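Long-range contact in sulfate transporter 4.1, chloroplastic (Arabidopsis thaliana, PDB 7LHV), which cotransports sulfate with protons across the membrane as a secondary active transporter and may help regulate sulfate assimilation: residues A[108-120]-A[426-438]. Numbering follows the deposited sequence.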
loop_
_atom_site.group_PDB
_atom_site.type_symbol
_atom_site.label_atom_id
_atom_site.label_comp_id
_atom_site.label_asym_id
_atom_site.label_seq_id
_atom_site.Cartn_x
_atom_site.Cartn_y
_atom_site.Cartn_z
ATOM N N MET A 108 0.420 -40.972 -3.018
ATOM C CA MET A 108 -0.140 -39.879 -3.808
ATOM C C MET A 108 0.941 -38.924 -4.300
ATOM O O MET A 108 0.766 -38.265 -5.330
ATOM C CB MET A 108 -1.182 -39.122 -2.984
ATOM C CG MET A 108 -1.821 -37.947 -3.701
ATOM S SD MET A 108 -2.719 -36.850 -2.593
ATOM C CE MET A 108 -3.999 -36.254 -3.690
ATOM N N LEU A 109 2.070 -38.852 -3.595
ATOM C CA LEU A 109 3.046 -37.794 -3.829
ATOM C C LEU A 109 4.058 -38.154 -4.907
ATOM O O LEU A 109 4.425 -37.294 -5.715
ATOM C CB LEU A 109 3.766 -37.463 -2.521
ATOM C CG LEU A 109 5.051 -36.638 -2.583
ATOM C CD1 LEU A 109 4.802 -35.279 -3.205
ATOM C CD2 LEU A 109 5.630 -36.486 -1.193
ATOM N N VAL A 110 4.531 -39.398 -4.934
ATOM C CA VAL A 110 5.610 -39.764 -5.856
ATOM C C VAL A 110 5.241 -39.418 -7.301
ATOM O O VAL A 110 5.974 -38.646 -7.952
ATOM C CB VAL A 110 5.984 -41.251 -5.716
ATOM C CG1 VAL A 110 6.927 -41.670 -6.827
ATOM C CG2 VAL A 110 6.603 -41.521 -4.360
ATOM N N PRO A 111 4.118 -39.917 -7.847
ATOM C CA PRO A 111 3.759 -39.514 -9.216
ATOM C C PRO A 111 3.485 -38.031 -9.349
ATOM O O PRO A 111 3.846 -37.422 -10.363
ATOM C CB PRO A 111 2.511 -40.353 -9.506
ATOM C CG PRO A 111 1.925 -40.616 -8.193
ATOM C CD PRO A 111 3.083 -40.796 -7.271
ATOM N N GLN A 112 2.858 -37.426 -8.338
ATOM C CA GLN A 112 2.616 -35.991 -8.377
ATOM C C GLN A 112 3.924 -35.216 -8.340
ATOM O O GLN A 112 4.055 -34.185 -9.005
ATOM C CB GLN A 112 1.714 -35.574 -7.218
ATOM C CG GLN A 112 0.237 -35.753 -7.494
ATOM C CD GLN A 112 -0.624 -34.953 -6.548
ATOM O OE1 GLN A 112 -0.188 -34.577 -5.460
ATOM N NE2 GLN A 112 -1.857 -34.684 -6.956
ATOM N N ALA A 113 4.899 -35.693 -7.565
ATOM C CA ALA A 113 6.197 -35.029 -7.522
ATOM C C ALA A 113 6.869 -35.054 -8.888
ATOM O O ALA A 113 7.366 -34.026 -9.364
ATOM C CB ALA A 113 7.089 -35.687 -6.471
ATOM N N MET A 114 6.883 -36.219 -9.543
ATOM C CA MET A 114 7.491 -36.282 -10.873
ATOM C C MET A 114 6.733 -35.416 -11.876
ATOM O O MET A 114 7.346 -34.734 -12.708
ATOM C CB MET A 114 7.572 -37.725 -11.362
ATOM C CG MET A 114 8.518 -38.599 -10.562
ATOM S SD MET A 114 8.630 -40.272 -11.217
ATOM C CE MET A 114 7.058 -40.951 -10.699
ATOM N N SER A 115 5.399 -35.425 -11.811
ATOM C CA SER A 115 4.604 -34.629 -12.742
ATOM C C SER A 115 4.855 -33.137 -12.558
ATOM O O SER A 115 4.984 -32.395 -13.539
ATOM C CB SER A 115 3.125 -34.950 -12.558
ATOM O OG SER A 115 2.880 -36.331 -12.737
ATOM N N TYR A 116 4.928 -32.678 -11.307
ATOM C CA TYR A 116 5.193 -31.268 -11.052
ATOM C C TYR A 116 6.610 -30.881 -11.448
ATOM O O TYR A 116 6.831 -29.763 -11.924
ATOM C CB TYR A 116 4.952 -30.947 -9.580
ATOM C CG TYR A 116 3.507 -31.049 -9.164
ATOM C CD1 TYR A 116 2.487 -30.805 -10.068
ATOM C CD2 TYR A 116 3.164 -31.393 -7.868
ATOM C CE1 TYR A 116 1.166 -30.900 -9.690
ATOM C CE2 TYR A 116 1.849 -31.490 -7.481
ATOM C CZ TYR A 116 0.853 -31.242 -8.394
ATOM O OH TYR A 116 -0.460 -31.337 -8.011
ATOM N N ALA A 117 7.581 -31.778 -11.255
ATOM C CA ALA A 117 8.931 -31.499 -11.733
ATOM C C ALA A 117 8.951 -31.351 -13.244
ATOM O O ALA A 117 9.643 -30.479 -13.782
ATOM C CB ALA A 117 9.886 -32.604 -11.295
ATOM N N LYS A 118 8.201 -32.200 -13.950
ATOM C CA LYS A 118 8.084 -32.048 -15.397
ATOM C C LYS A 118 7.428 -30.723 -15.761
ATOM O O LYS A 118 7.799 -30.089 -16.754
ATOM C CB LYS A 118 7.293 -33.215 -15.982
ATOM C CG LYS A 118 8.129 -34.440 -16.281
ATOM C CD LYS A 118 9.071 -34.188 -17.442
ATOM C CE LYS A 118 8.302 -34.009 -18.735
ATOM N NZ LYS A 118 7.636 -35.271 -19.152
ATOM N N LEU A 119 6.440 -30.293 -14.971
ATOM C CA LEU A 119 5.773 -29.023 -15.241
ATOM C C LEU A 119 6.731 -27.845 -15.105
ATOM O O LEU A 119 6.667 -26.891 -15.889
ATOM C CB LEU A 119 4.578 -28.850 -14.301
ATOM C CG LEU A 119 3.912 -27.476 -14.259
ATOM C CD1 LEU A 119 3.320 -27.128 -15.607
ATOM C CD2 LEU A 119 2.846 -27.443 -13.185
ATOM N N ALA A 120 7.625 -27.891 -14.118
ATOM C CA ALA A 120 8.553 -26.792 -13.884
ATOM C C ALA A 120 9.653 -26.705 -14.930
ATOM O O ALA A 120 10.408 -25.728 -14.928
ATOM C CB ALA A 120 9.180 -26.921 -12.496
ATOM N N PHE A 426 10.967 -46.418 -13.289
ATOM C CA PHE A 426 10.287 -45.179 -13.638
ATOM C C PHE A 426 10.507 -44.763 -15.084
ATOM O O PHE A 426 9.762 -43.917 -15.584
ATOM C CB PHE A 426 10.745 -44.051 -12.712
ATOM C CG PHE A 426 10.142 -44.110 -11.343
ATOM C CD1 PHE A 426 9.026 -44.890 -11.098
ATOM C CD2 PHE A 426 10.692 -43.389 -10.299
ATOM C CE1 PHE A 426 8.470 -44.948 -9.840
ATOM C CE2 PHE A 426 10.140 -43.444 -9.038
ATOM C CZ PHE A 426 9.027 -44.223 -8.808
ATOM N N LYS A 427 11.494 -45.344 -15.770
ATOM C CA LYS A 427 11.818 -44.919 -17.127
ATOM C C LYS A 427 10.780 -45.349 -18.154
ATOM O O LYS A 427 10.838 -44.883 -19.296
ATOM C CB LYS A 427 13.195 -45.450 -17.530
ATOM C CG LYS A 427 13.284 -46.960 -17.636
ATOM C CD LYS A 427 14.694 -47.394 -17.994
ATOM C CE LYS A 427 14.796 -48.903 -18.113
ATOM N NZ LYS A 427 16.172 -49.346 -18.459
ATOM N N TYR A 428 9.842 -46.217 -17.787
ATOM C CA TYR A 428 8.791 -46.651 -18.696
ATOM C C TYR A 428 7.521 -45.819 -18.578
ATOM O O TYR A 428 6.534 -46.128 -19.252
ATOM C CB TYR A 428 8.455 -48.125 -18.452
ATOM C CG TYR A 428 9.656 -49.039 -18.453
ATOM C CD1 TYR A 428 10.496 -49.113 -19.555
ATOM C CD2 TYR A 428 9.948 -49.830 -17.352
ATOM C CE1 TYR A 428 11.593 -49.950 -19.560
ATOM C CE2 TYR A 428 11.045 -50.670 -17.347
ATOM C CZ TYR A 428 11.862 -50.727 -18.454
ATOM O OH TYR A 428 12.955 -51.562 -18.455
ATOM N N ILE A 429 7.516 -44.786 -17.744
ATOM C CA ILE A 429 6.332 -43.955 -17.549
ATOM C C ILE A 429 6.177 -43.016 -18.739
ATOM O O ILE A 429 7.101 -42.247 -19.042
ATOM C CB ILE A 429 6.415 -43.163 -16.236
ATOM C CG1 ILE A 429 6.401 -44.111 -15.039
ATOM C CG2 ILE A 429 5.272 -42.171 -16.144
ATOM C CD1 ILE A 429 6.576 -43.411 -13.714
ATOM N N PRO A 430 5.049 -43.045 -19.443
ATOM C CA PRO A 430 4.842 -42.094 -20.539
ATOM C C PRO A 430 4.721 -40.668 -20.025
ATOM O O PRO A 430 4.268 -40.422 -18.907
ATOM C CB PRO A 430 3.530 -42.566 -21.178
ATOM C CG PRO A 430 3.341 -43.968 -20.697
ATOM C CD PRO A 430 3.942 -44.007 -19.333
ATOM N N GLN A 431 5.144 -39.721 -20.863
ATOM C CA GLN A 431 5.028 -38.313 -20.501
ATOM C C GLN A 431 3.580 -37.846 -20.525
ATOM O O GLN A 431 3.201 -36.958 -19.749
ATOM C CB GLN A 431 5.880 -37.458 -21.438
ATOM C CG GLN A 431 7.357 -37.790 -21.394
ATOM C CD GLN A 431 8.158 -37.007 -22.412
ATOM O OE1 GLN A 431 9.239 -37.425 -22.819
ATOM N NE2 GLN A 431 7.634 -35.861 -22.823
ATOM N N CYS A 432 2.759 -38.417 -21.408
ATOM C CA CYS A 432 1.349 -38.048 -21.441
ATOM C C CYS A 432 0.642 -38.430 -20.149
ATOM O O CYS A 432 -0.306 -37.753 -19.741
ATOM C CB CYS A 432 0.662 -38.698 -22.641
ATOM S SG CYS A 432 0.601 -40.494 -22.583
ATOM N N ALA A 433 1.090 -39.497 -19.481
ATOM C CA ALA A 433 0.520 -39.846 -18.182
ATOM C C ALA A 433 0.795 -38.763 -17.148
ATOM O O ALA A 433 -0.098 -38.381 -16.383
ATOM C CB ALA A 433 1.070 -41.191 -17.711
ATOM N N LEU A 434 2.027 -38.254 -17.106
ATOM C CA LEU A 434 2.350 -37.172 -16.182
ATOM C C LEU A 434 1.577 -35.906 -16.529
ATOM O O LEU A 434 1.130 -35.175 -15.636
ATOM C CB LEU A 434 3.855 -36.908 -16.190
ATOM C CG LEU A 434 4.759 -38.101 -15.878
ATOM C CD1 LEU A 434 6.205 -37.658 -15.786
ATOM C CD2 LEU A 434 4.327 -38.786 -14.596
ATOM N N ALA A 435 1.413 -35.628 -17.824
ATOM C CA ALA A 435 0.608 -34.480 -18.227
ATOM C C ALA A 435 -0.834 -34.630 -17.761
ATOM O O ALA A 435 -1.448 -33.665 -17.292
ATOM C CB ALA A 435 0.664 -34.304 -19.741
ATOM N N ALA A 436 -1.392 -35.836 -17.888
ATOM C CA ALA A 436 -2.752 -36.077 -17.423
ATOM C C ALA A 436 -2.852 -35.913 -15.914
ATOM O O ALA A 436 -3.853 -35.402 -15.404
ATOM C CB ALA A 436 -3.212 -37.472 -17.842
ATOM N N ILE A 437 -1.825 -36.345 -15.183
ATOM C CA ILE A 437 -1.827 -36.173 -13.731
ATOM C C ILE A 437 -1.827 -34.693 -13.368
ATOM O O ILE A 437 -2.562 -34.263 -12.472
ATOM C CB ILE A 437 -0.635 -36.914 -13.100
ATOM C CG1 ILE A 437 -0.862 -38.422 -13.155
ATOM C CG2 ILE A 437 -0.438 -36.473 -11.667
ATOM C CD1 ILE A 437 0.349 -39.221 -12.771
ATOM N N VAL A 438 -1.008 -33.891 -14.051
ATOM C CA VAL A 438 -0.982 -32.454 -13.776
ATOM C C VAL A 438 -2.327 -31.817 -14.107
ATOM O O VAL A 438 -2.830 -30.966 -13.361
ATOM C CB VAL A 438 0.163 -31.770 -14.545
ATOM C CG1 VAL A 438 0.128 -30.273 -14.316
ATOM C CG2 VAL A 438 1.489 -32.319 -14.106
#
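A bend at the end of the Met114 chain (chi3 -74°) swings its methyl over Phe426, while Ser115, with OG anti to the carbonyl carbon (chi1 -57°), turns its hydroxyl between Leu434 and Ile437. Met114 CE lies 4.1 Å from the centroid of the Phe426 ring, nearly on its normal, a CH-pi contact; SD sits over the same face, somewhat off centre, in a Met-aromatic contact. Met114 CE also meets Ile429 CD1 at 3.9 Å. Ser115 OG donates to Pro111 O (2.8 Å) from above the carbonyl plane, and Ser115 N reaches that oxygen from the opposite face. This bond satisfies the buried hydroxyl within its own helix, so it can face the apolar Leu434 CD2 and Ile437 CG2 without a partner across the contact. Helices 108-119 and 431-438 cross almost perpendicularly (97°), their axes 8.8 Å apart, with Ser115 and Leu434 at the nearest backbone approach. In the SLC26 fold this is consistent with the first transmembrane helix, of the core domain, meeting a gate-domain helix. Replacing Ser115 by alanine removes the side-chain donor to Pro111 O, and is likely to leave a small gap against Leu434 and Ile437. Val438 CG2 packs against Ser115 CB (3.5 Å) and obliquely against the Tyr116 ring, whose side chain lies about 4 Å from a bound sulfate. Lys118 folds its chain so that CG touches Leu434 CD1 (3.8 Å) and NZ lies by the aliphatic part of Gln431.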